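Local coordinates for STM4351 (PDB 2Y7I), which binds arginine with high specificity in the periplasm as a family 3 solute-binding protein, probably delivering it to a membrane transporter, at residues 69-75 with 189-194; 74-79 with 120-125. One frame throughout, in Å; residues are numbered along the deposited sequence.

Contact 1 (69-75 with 189-194); sequences VIAGMDM and KGLGIA. With ARG (arginine), chain C.
Met75, in the m, t, m rotamer, lies over the backbone of Gly190 to Gly192: its CG comes to 3.7 Å from Gly192 N, and a CB on Gly192 would clash with that CG. Residues 69-75 and 189-194 run antiparallel and are bridged at two places. At one end Val69 and Ala194 form a hydrogen-bonded pair, Val69 N to Ala194 O at 2.8 Å and Ala194 N to Val69 O at 2.9 Å, with CA atoms 5.0 Å apart. At the other, around Asp74 and Leu191 (CA-CA 4.5 Å), Gly192 N donates to Met73 O at 3.1 Å and Met75 N to Gly190 O at 2.9 Å. Between them the register shifts by two as the chain loops out at Ala71-Gly72, Gly72 adopting positive phi (53/38). A water fills the gap, accepting from Ala71 N and Met73 N (both 3.0 Å) and donating to Gly192 O at 2.7 Å. Ile70 CD1 packs on Ile193 CG1 at 3.8 Å.

The loop lines the arginine pocket of this family 3 binding protein mainly with backbone atoms: Ala71 O accepts from ligand NE at 2.9 Å, Gly72 O from ligand N at 2.9 Å, and Asp74 N donates to ligand OXT at 3.0 Å. Asp74 OD1 also accepts from ligand N, at 3.2 Å. Strand 7-12 flanks the paired segments through Phe10, touching Ile70 and Ile193, while helix 57-62 packs Leu61 on Val69 and Ala194, and strand 84-85 brings Phe85 against Met73, Met75 and Ala194.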
ATOM      1  N   VAL A  69       6.646 -14.524 -11.596  1.00 16.31           N
ATOM      2  CA  VAL A  69       5.389 -15.212 -11.332  1.00 15.28           C
ATOM      3  C   VAL A  69       4.600 -14.361 -10.357  1.00 14.94           C
ATOM      4  O   VAL A  69       5.140 -13.900  -9.339  1.00 14.81           O
ATOM      5  CB  VAL A  69       5.631 -16.637 -10.748  1.00 15.51           C
ATOM      6  CG1 VAL A  69       4.395 -17.183 -10.054  1.00 14.30           C
ATOM      7  CG2 VAL A  69       6.070 -17.595 -11.852  1.00 15.99           C
ATOM      8  N   ILE A  70       3.331 -14.130 -10.687  1.00 14.41           N
ATOM      9  CA  ILE A  70       2.383 -13.558  -9.739  1.00 14.08           C
ATOM     10  C   ILE A  70       1.104 -14.401  -9.802  1.00 13.91           C
ATOM     11  O   ILE A  70       0.540 -14.606 -10.891  1.00 14.39           O
ATOM     12  CB  ILE A  70       2.158 -12.031  -9.986  1.00 14.44           C
ATOM     13  CG1 ILE A  70       1.483 -11.369  -8.775  1.00 14.47           C
ATOM     14  CG2 ILE A  70       1.390 -11.759 -11.310  1.00 15.37           C
ATOM     15  CD1 ILE A  70       1.330  -9.828  -8.897  1.00 14.29           C
ATOM     16  N   ALA A  71       0.680 -14.942  -8.659  1.00 13.57           N
ATOM     17  CA  ALA A  71      -0.437 -15.902  -8.656  1.00 13.53           C
ATOM     18  C   ALA A  71      -1.053 -16.164  -7.287  1.00 13.21           C
ATOM     19  O   ALA A  71      -1.291 -17.318  -6.917  1.00 12.86           O
ATOM     20  CB  ALA A  71       0.007 -17.236  -9.300  1.00 14.11           C
ATOM     21  N   GLY A  72      -1.312 -15.098  -6.529  1.00 13.10           N
ATOM     22  CA  GLY A  72      -1.813 -15.236  -5.169  1.00 13.23           C
ATOM     23  C   GLY A  72      -0.919 -16.156  -4.353  1.00 13.44           C
ATOM     24  O   GLY A  72      -1.403 -16.910  -3.520  1.00 13.04           O
ATOM     25  N   MET A  73       0.392 -16.054  -4.573  1.00 13.16           N
ATOM     26  CA  MET A  73       1.350 -17.044  -4.072  1.00 13.53           C
ATOM     27  C   MET A  73       2.002 -16.626  -2.751  1.00 14.12           C
ATOM     28  O   MET A  73       2.782 -15.667  -2.716  1.00 13.70           O
ATOM     29  CB  MET A  73       2.433 -17.302  -5.137  1.00 13.77           C
ATOM     30  CG  MET A  73       3.531 -18.299  -4.714  1.00 13.78           C
ATOM     31  SD  MET A  73       4.787 -18.615  -5.985  1.00 16.21           S
ATOM     32  CE  MET A  73       3.836 -19.673  -7.114  1.00 15.56           C
ATOM     33  N   ASP A  74       1.669 -17.349  -1.679  1.00 14.23           N
ATOM     34  CA  ASP A  74       2.261 -17.141  -0.355  1.00 15.39           C
ATOM     35  C   ASP A  74       3.760 -17.389  -0.423  1.00 16.24           C
ATOM     36  O   ASP A  74       4.207 -18.361  -1.039  1.00 16.11           O
ATOM     37  CB  ASP A  74       1.671 -18.121   0.673  1.00 15.53           C
ATOM     38  CG  ASP A  74       0.214 -17.821   1.034  1.00 16.65           C
ATOM     39  OD1 ASP A  74      -0.507 -17.172   0.252  1.00 16.02           O
ATOM     40  OD2 ASP A  74      -0.208 -18.249   2.140  1.00 20.53           O
ATOM     41  N   MET A  75       4.524 -16.527   0.239  1.00 16.59           N
ATOM     42  CA  MET A  75       5.985 -16.654   0.292  1.00 18.42           C
ATOM     43  C   MET A  75       6.405 -17.655   1.358  1.00 18.57           C
ATOM     44  O   MET A  75       6.906 -17.280   2.418  1.00 19.53           O
ATOM     45  CB  MET A  75       6.628 -15.296   0.573  1.00 18.78           C
ATOM     46  CG  MET A  75       6.257 -14.221  -0.454  1.00 21.22           C
ATOM     47  SD  MET A  75       6.909 -12.578  -0.048  1.00 27.73           S
ATOM     48  CE  MET A  75       6.112 -12.233   1.506  1.00 27.06           C
ATOM     49  N   LYS A 189       2.074 -16.012   5.593  1.00 20.99           N
ATOM     50  CA  LYS A 189       3.166 -15.450   4.802  1.00 21.74           C
ATOM     51  C   LYS A 189       2.526 -14.600   3.714  1.00 20.97           C
ATOM     52  O   LYS A 189       1.521 -15.000   3.112  1.00 20.97           O
ATOM     53  CB  LYS A 189       4.056 -16.552   4.200  1.00 21.85           C
ATOM     54  CG  LYS A 189       4.902 -17.338   5.227  1.00 24.47           C
ATOM     55  CD  LYS A 189       5.981 -16.455   5.860  1.00 28.74           C
ATOM     56  CE  LYS A 189       6.803 -17.210   6.897  1.00 31.79           C
ATOM     57  NZ  LYS A 189       7.970 -16.400   7.341  1.00 34.27           N
ATOM     58  N   GLY A 190       3.080 -13.422   3.470  1.00 20.94           N
ATOM     59  CA  GLY A 190       2.463 -12.485   2.518  1.00 19.42           C
ATOM     60  C   GLY A 190       2.509 -13.004   1.098  1.00 17.94           C
ATOM     61  O   GLY A 190       3.206 -13.976   0.816  1.00 17.89           O
ATOM     62  N   LEU A 191       1.760 -12.362   0.204  1.00 16.68           N
ATOM     63  CA  LEU A 191       1.836 -12.693  -1.212  1.00 15.78           C
ATOM     64  C   LEU A 191       3.046 -12.000  -1.804  1.00 15.80           C
ATOM     65  O   LEU A 191       3.332 -10.848  -1.466  1.00 16.02           O
ATOM     66  CB  LEU A 191       0.575 -12.261  -1.951  1.00 15.18           C
ATOM     67  CG  LEU A 191      -0.765 -12.789  -1.438  1.00 16.19           C
ATOM     68  CD1 LEU A 191      -1.864 -12.335  -2.378  1.00 15.06           C
ATOM     69  CD2 LEU A 191      -0.737 -14.323  -1.299  1.00 17.39           C
ATOM     70  N   GLY A 192       3.754 -12.700  -2.688  1.00 15.06           N
ATOM     71  CA  GLY A 192       4.979 -12.157  -3.279  1.00 14.78           C
ATOM     72  C   GLY A 192       5.008 -12.361  -4.777  1.00 14.02           C
ATOM     73  O   GLY A 192       4.295 -13.223  -5.314  1.00 13.21           O
ATOM     74  N   ILE A 193       5.811 -11.551  -5.449  1.00 14.02           N
ATOM     75  CA  ILE A 193       6.138 -11.774  -6.851  1.00 14.29           C
ATOM     76  C   ILE A 193       7.442 -12.564  -6.878  1.00 15.14           C
ATOM     77  O   ILE A 193       8.411 -12.162  -6.250  1.00 15.40           O
ATOM     78  CB  ILE A 193       6.292 -10.440  -7.622  1.00 14.05           C
ATOM     79  CG1 ILE A 193       4.929  -9.741  -7.735  1.00 13.39           C
ATOM     80  CG2 ILE A 193       6.873 -10.699  -9.019  1.00 14.74           C
ATOM     81  CD1 ILE A 193       4.976  -8.346  -8.371  1.00 15.35           C
ATOM     82  N   ALA A 194       7.457 -13.687  -7.599  1.00 15.74           N
ATOM     83  CA  ALA A 194       8.630 -14.565  -7.631  1.00 16.25           C
ATOM     84  C   ALA A 194       9.470 -14.350  -8.882  1.00 17.28           C
ATOM     85  O   ALA A 194       8.944 -14.148  -9.976  1.00 16.75           O
ATOM     86  CB  ALA A 194       8.216 -16.026  -7.509  1.00 16.03           C
TER
HETATM   87  N   ARG C1245      -2.441 -18.867  -1.675  1.00 13.25           N
HETATM   88  CA  ARG C1245      -2.331 -20.333  -1.953  1.00 13.72           C
HETATM   89  C   ARG C1245      -0.865 -20.723  -2.091  1.00 13.54           C
HETATM   90  O   ARG C1245      -0.556 -21.883  -2.353  1.00 12.77           O
HETATM   91  CB  ARG C1245      -3.107 -20.717  -3.230  1.00 13.75           C
HETATM   92  CG  ARG C1245      -2.710 -19.904  -4.476  1.00 14.85           C
HETATM   93  CD  ARG C1245      -3.389 -20.410  -5.747  1.00 15.37           C
HETATM   94  NE  ARG C1245      -3.248 -19.419  -6.818  1.00 12.96           N
HETATM   95  CZ  ARG C1245      -3.703 -19.564  -8.061  1.00 12.44           C
HETATM   96  NH1 ARG C1245      -4.341 -20.674  -8.440  1.00 12.54           N
HETATM   97  NH2 ARG C1245      -3.516 -18.593  -8.931  1.00 13.45           N
HETATM   98  OXT ARG C1245       0.039 -19.874  -1.967  1.00 13.15           O
HETATM   99  O   HOH W   1       1.824 -13.918  -6.069  1.00 13.10           O
HETATM  100  O   HOH W   2       1.628 -18.795   4.095  1.00 27.50           O

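Contact 2 (74-79 with 120-125); sequences DMTPKR and GTTHQR. With ARG (arginine), chain C; ACT (acetate ion), chain G.
In the ligand cleft of this periplasmic binding protein fold, two capped helix starts flank an acetate; the N-terminus of helix 122-130 and the Arg79 side chain hold the arginine carboxylate. CA atoms are 7.6 Å apart for Asp74 and Thr122 and 10.1 Å for Arg79 and Gly120, so the segments meet through side chains, not by backbone pairing. Gly120, at phi/psi 85/0, offers its O to Arg79 NH2 at 2.9 Å, the direct hydrogen bond between 74-79 and 120-125; a water also joins Arg79 NE (2.8 Å) to Gly120 O (2.7 Å). Thr121 (chi1 p) is the N-cap of helix 122-130: its OG1 accepts from Gln124 N at 3.1 Å and bonds Glu118 O. Thr122 N donates to ligand O at 3.0 Å; its CG2 packs on Thr76 CG2 at 3.6 Å, and its OG1 shares a water, at 2.7 Å, with Asp74 OD2 at 2.6 Å. His123 sets NE2 3.6 Å from ligand CA and hydrogen-bonds Asp160. Gln124 folds back, OE1 accepting from Gly120 N at 2.8 Å. Arg125 packs its aliphatic CD 3.7 Å from Lys78 NZ.

Thr76 (chi1 p) is the N-cap of helix 77-80, OG1 accepting from Arg79 N at 3.1 Å. Arg79 (m, t, t) makes a bidentate pair of hydrogen bonds to the carboxylate, NH1 to ligand OXT and NH2 to ligand O, both 2.8 Å; NH1 also donates to Asp74 O at 2.8 Å. The acetate, probably from the crystallisation liquor, accepts from Thr76 OG1 through O at 2.6 Å and from Arg125 NE through OXT at 2.8 Å.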
ATOM      1  N   ASP A  74       1.669 -17.349  -1.679  1.00 14.23           N
ATOM      2  CA  ASP A  74       2.261 -17.141  -0.355  1.00 15.39           C
ATOM      3  C   ASP A  74       3.760 -17.389  -0.423  1.00 16.24           C
ATOM      4  O   ASP A  74       4.207 -18.361  -1.039  1.00 16.11           O
ATOM      5  CB  ASP A  74       1.671 -18.121   0.673  1.00 15.53           C
ATOM      6  CG  ASP A  74       0.214 -17.821   1.034  1.00 16.65           C
ATOM      7  OD1 ASP A  74      -0.507 -17.172   0.252  1.00 16.02           O
ATOM      8  OD2 ASP A  74      -0.208 -18.249   2.140  1.00 20.53           O
ATOM      9  N   MET A  75       4.524 -16.527   0.239  1.00 16.59           N
ATOM     10  CA  MET A  75       5.985 -16.654   0.292  1.00 18.42           C
ATOM     11  C   MET A  75       6.405 -17.655   1.358  1.00 18.57           C
ATOM     12  O   MET A  75       6.906 -17.280   2.418  1.00 19.53           O
ATOM     13  CB  MET A  75       6.628 -15.296   0.573  1.00 18.78           C
ATOM     14  CG  MET A  75       6.257 -14.221  -0.454  1.00 21.22           C
ATOM     15  SD  MET A  75       6.909 -12.578  -0.048  1.00 27.73           S
ATOM     16  CE  MET A  75       6.112 -12.233   1.506  1.00 27.06           C
ATOM     17  N   THR A  76       6.197 -18.935   1.075  1.00 18.21           N
ATOM     18  CA  THR A  76       6.477 -19.987   2.046  1.00 18.48           C
ATOM     19  C   THR A  76       7.984 -20.273   2.112  1.00 19.61           C
ATOM     20  O   THR A  76       8.702 -20.002   1.147  1.00 19.25           O
ATOM     21  CB  THR A  76       5.743 -21.284   1.683  1.00 18.33           C
ATOM     22  OG1 THR A  76       6.325 -21.837   0.495  1.00 16.93           O
ATOM     23  CG2 THR A  76       4.229 -21.036   1.472  1.00 18.09           C
ATOM     24  N   PRO A  77       8.465 -20.831   3.242  1.00 20.54           N
ATOM     25  CA  PRO A  77       9.884 -21.214   3.325  1.00 22.29           C
ATOM     26  C   PRO A  77      10.285 -22.218   2.239  1.00 22.72           C
ATOM     27  O   PRO A  77      11.377 -22.120   1.687  1.00 23.20           O
ATOM     28  CB  PRO A  77      10.001 -21.873   4.706  1.00 23.23           C
ATOM     29  CG  PRO A  77       8.870 -21.332   5.498  1.00 22.53           C
ATOM     30  CD  PRO A  77       7.751 -21.077   4.510  1.00 20.72           C
ATOM     31  N   LYS A  78       9.404 -23.164   1.924  1.00 22.28           N
ATOM     32  CA  LYS A  78       9.683 -24.123   0.847  1.00 23.31           C
ATOM     33  C   LYS A  78       9.893 -23.444  -0.501  1.00 22.06           C
ATOM     34  O   LYS A  78      10.783 -23.811  -1.257  1.00 22.76           O
ATOM     35  CB  LYS A  78       8.576 -25.175   0.729  1.00 23.10           C
ATOM     36  CG  LYS A  78       8.908 -26.507   1.393  1.00 27.77           C
ATOM     37  CD  LYS A  78       7.682 -27.439   1.385  1.00 31.16           C
ATOM     38  CE  LYS A  78       8.112 -28.907   1.338  1.00 35.04           C
ATOM     39  NZ  LYS A  78       7.051 -29.831   1.844  1.00 37.36           N
ATOM     40  N   ARG A  79       9.069 -22.454  -0.805  1.00 20.58           N
ATOM     41  CA  ARG A  79       9.199 -21.763  -2.073  1.00 19.93           C
ATOM     42  C   ARG A  79      10.429 -20.863  -2.079  1.00 20.96           C
ATOM     43  O   ARG A  79      11.068 -20.698  -3.116  1.00 20.62           O
ATOM     44  CB  ARG A  79       7.933 -20.989  -2.406  1.00 17.95           C
ATOM     45  CG  ARG A  79       6.743 -21.913  -2.655  1.00 16.87           C
ATOM     46  CD  ARG A  79       5.439 -21.145  -2.731  1.00 13.68           C
ATOM     47  NE  ARG A  79       4.313 -22.052  -2.931  1.00 14.37           N
ATOM     48  CZ  ARG A  79       3.061 -21.752  -2.615  1.00 14.55           C
ATOM     49  NH1 ARG A  79       2.784 -20.557  -2.091  1.00 13.34           N
ATOM     50  NH2 ARG A  79       2.087 -22.636  -2.826  1.00 11.18           N
ATOM     51  N   GLY A 120       0.187 -28.212  -5.378  1.00 16.03           N
ATOM     52  CA  GLY A 120       1.278 -27.240  -5.194  1.00 15.97           C
ATOM     53  C   GLY A 120       1.033 -26.120  -4.192  1.00 15.57           C
ATOM     54  O   GLY A 120       1.923 -25.279  -3.957  1.00 15.21           O
ATOM     55  N   THR A 121      -0.145 -26.131  -3.570  1.00 14.73           N
ATOM     56  CA  THR A 121      -0.564 -25.032  -2.684  1.00 13.50           C
ATOM     57  C   THR A 121      -0.244 -25.249  -1.204  1.00 13.44           C
ATOM     58  O   THR A 121       0.006 -26.377  -0.757  1.00 13.56           O
ATOM     59  CB  THR A 121      -2.085 -24.707  -2.823  1.00 13.19           C
ATOM     60  OG1 THR A 121      -2.873 -25.825  -2.383  1.00 12.91           O
ATOM     61  CG2 THR A 121      -2.424 -24.369  -4.253  1.00 13.68           C
ATOM     62  N   THR A 122      -0.286 -24.150  -0.456  1.00 12.82           N
ATOM     63  CA  THR A 122      -0.274 -24.175   1.010  1.00 13.05           C
ATOM     64  C   THR A 122      -1.390 -25.069   1.529  1.00 12.83           C
ATOM     65  O   THR A 122      -1.205 -25.825   2.484  1.00 13.43           O
ATOM     66  CB  THR A 122      -0.516 -22.760   1.563  1.00 12.62           C
ATOM     67  OG1 THR A 122      -1.644 -22.198   0.890  1.00 12.05           O
ATOM     68  CG2 THR A 122       0.694 -21.865   1.295  1.00 11.54           C
ATOM     69  N   HIS A 123      -2.551 -24.973   0.891  1.00 12.52           N
ATOM     70  CA  HIS A 123      -3.726 -25.715   1.316  1.00 12.79           C
ATOM     71  C   HIS A 123      -3.511 -27.208   1.225  1.00 13.38           C
ATOM     72  O   HIS A 123      -3.923 -27.952   2.120  1.00 14.03           O
ATOM     73  CB  HIS A 123      -4.940 -25.286   0.494  1.00 12.06           C
ATOM     74  CG  HIS A 123      -5.068 -23.806   0.370  1.00 12.87           C
ATOM     75  ND1 HIS A 123      -5.180 -22.979   1.470  1.00 11.87           N
ATOM     76  CD2 HIS A 123      -5.053 -22.995  -0.715  1.00 11.68           C
ATOM     77  CE1 HIS A 123      -5.255 -21.723   1.065  1.00 10.76           C
ATOM     78  NE2 HIS A 123      -5.176 -21.704  -0.253  1.00 10.81           N
ATOM     79  N   GLN A 124      -2.858 -27.649   0.151  1.00 13.63           N
ATOM     80  CA  GLN A 124      -2.563 -29.055  -0.026  1.00 14.39           C
ATOM     81  C   GLN A 124      -1.641 -29.542   1.090  1.00 15.63           C
ATOM     82  O   GLN A 124      -1.891 -30.585   1.692  1.00 15.07           O
ATOM     83  CB  GLN A 124      -1.921 -29.302  -1.396  1.00 14.73           C
ATOM     84  CG  GLN A 124      -1.432 -30.732  -1.609  1.00 15.87           C
ATOM     85  CD  GLN A 124      -0.917 -30.952  -3.031  1.00 16.84           C
ATOM     86  OE1 GLN A 124       0.037 -30.299  -3.470  1.00 17.53           O
ATOM     87  NE2 GLN A 124      -1.547 -31.881  -3.749  1.00 17.74           N
ATOM     88  N   ARG A 125      -0.593 -28.770   1.376  1.00 16.04           N
ATOM     89  CA  ARG A 125       0.380 -29.157   2.394  1.00 17.46           C
ATOM     90  C   ARG A 125      -0.268 -29.185   3.779  1.00 17.52           C
ATOM     91  O   ARG A 125      -0.089 -30.153   4.533  1.00 18.12           O
ATOM     92  CB  ARG A 125       1.609 -28.242   2.369  1.00 18.22           C
ATOM     93  CG  ARG A 125       2.783 -28.789   3.175  1.00 22.12           C
ATOM     94  CD  ARG A 125       4.072 -27.989   2.940  1.00 26.17           C
ATOM     95  NE  ARG A 125       4.094 -26.699   3.640  1.00 27.01           N
ATOM     96  CZ  ARG A 125       4.544 -26.516   4.880  1.00 29.21           C
ATOM     97  NH1 ARG A 125       4.993 -27.543   5.596  1.00 28.90           N
ATOM     98  NH2 ARG A 125       4.537 -25.298   5.413  1.00 29.57           N
TER
HETATM   99  N   ARG C1245      -2.441 -18.867  -1.675  1.00 13.25           N
HETATM  100  CA  ARG C1245      -2.331 -20.333  -1.953  1.00 13.72           C
HETATM  101  C   ARG C1245      -0.865 -20.723  -2.091  1.00 13.54           C
HETATM  102  O   ARG C1245      -0.556 -21.883  -2.353  1.00 12.77           O
HETATM  103  CB  ARG C1245      -3.107 -20.717  -3.230  1.00 13.75           C
HETATM  104  CG  ARG C1245      -2.710 -19.904  -4.476  1.00 14.85           C
HETATM  105  CD  ARG C1245      -3.389 -20.410  -5.747  1.00 15.37           C
HETATM  106  NE  ARG C1245      -3.248 -19.419  -6.818  1.00 12.96           N
HETATM  107  CZ  ARG C1245      -3.703 -19.564  -8.061  1.00 12.44           C
HETATM  108  NH1 ARG C1245      -4.341 -20.674  -8.440  1.00 12.54           N
HETATM  109  NH2 ARG C1245      -3.516 -18.593  -8.931  1.00 13.45           N
HETATM  110  OXT ARG C1245       0.039 -19.874  -1.967  1.00 13.15           O
HETATM  111  C   ACT G1249       4.383 -24.691   0.608  1.00 25.58           C
HETATM  112  O   ACT G1249       5.329 -24.199  -0.039  1.00 25.00           O
HETATM  113  OXT ACT G1249       4.434 -24.548   1.855  1.00 25.78           O
HETATM  114  CH3 ACT G1249       3.249 -25.397  -0.076  1.00 25.35           C
HETATM  115  O   HOH W   3      -2.309 -19.646   1.452  1.00 14.31           O
HETATM  116  O   HOH W   4       4.570 -24.572  -4.084  1.00 26.74           O

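How the contacts relate
Both contacts are largely buried and share Asp74 and Met75, but they do different work. Contact 1 joins segments by main-chain pairing and apolar packing and buries 613 Å² between them. Contact 2 buries 273 Å², spans the cleft, and depends on charged and polar side chains, water and bound groups, with exposed Lys78 at its margin. The arginine meets both: both use Asp74, whose N meets the carboxylate and OD1 the amino group; contact 1 adds the carbonyls of Ala71 and Gly72, contact 2 adds Arg79 and the N-terminus of helix 122-130. The centres lie about 10 Å apart, and the contacts meet where Met73 CG packs 3.5 Å from Arg79 NH1.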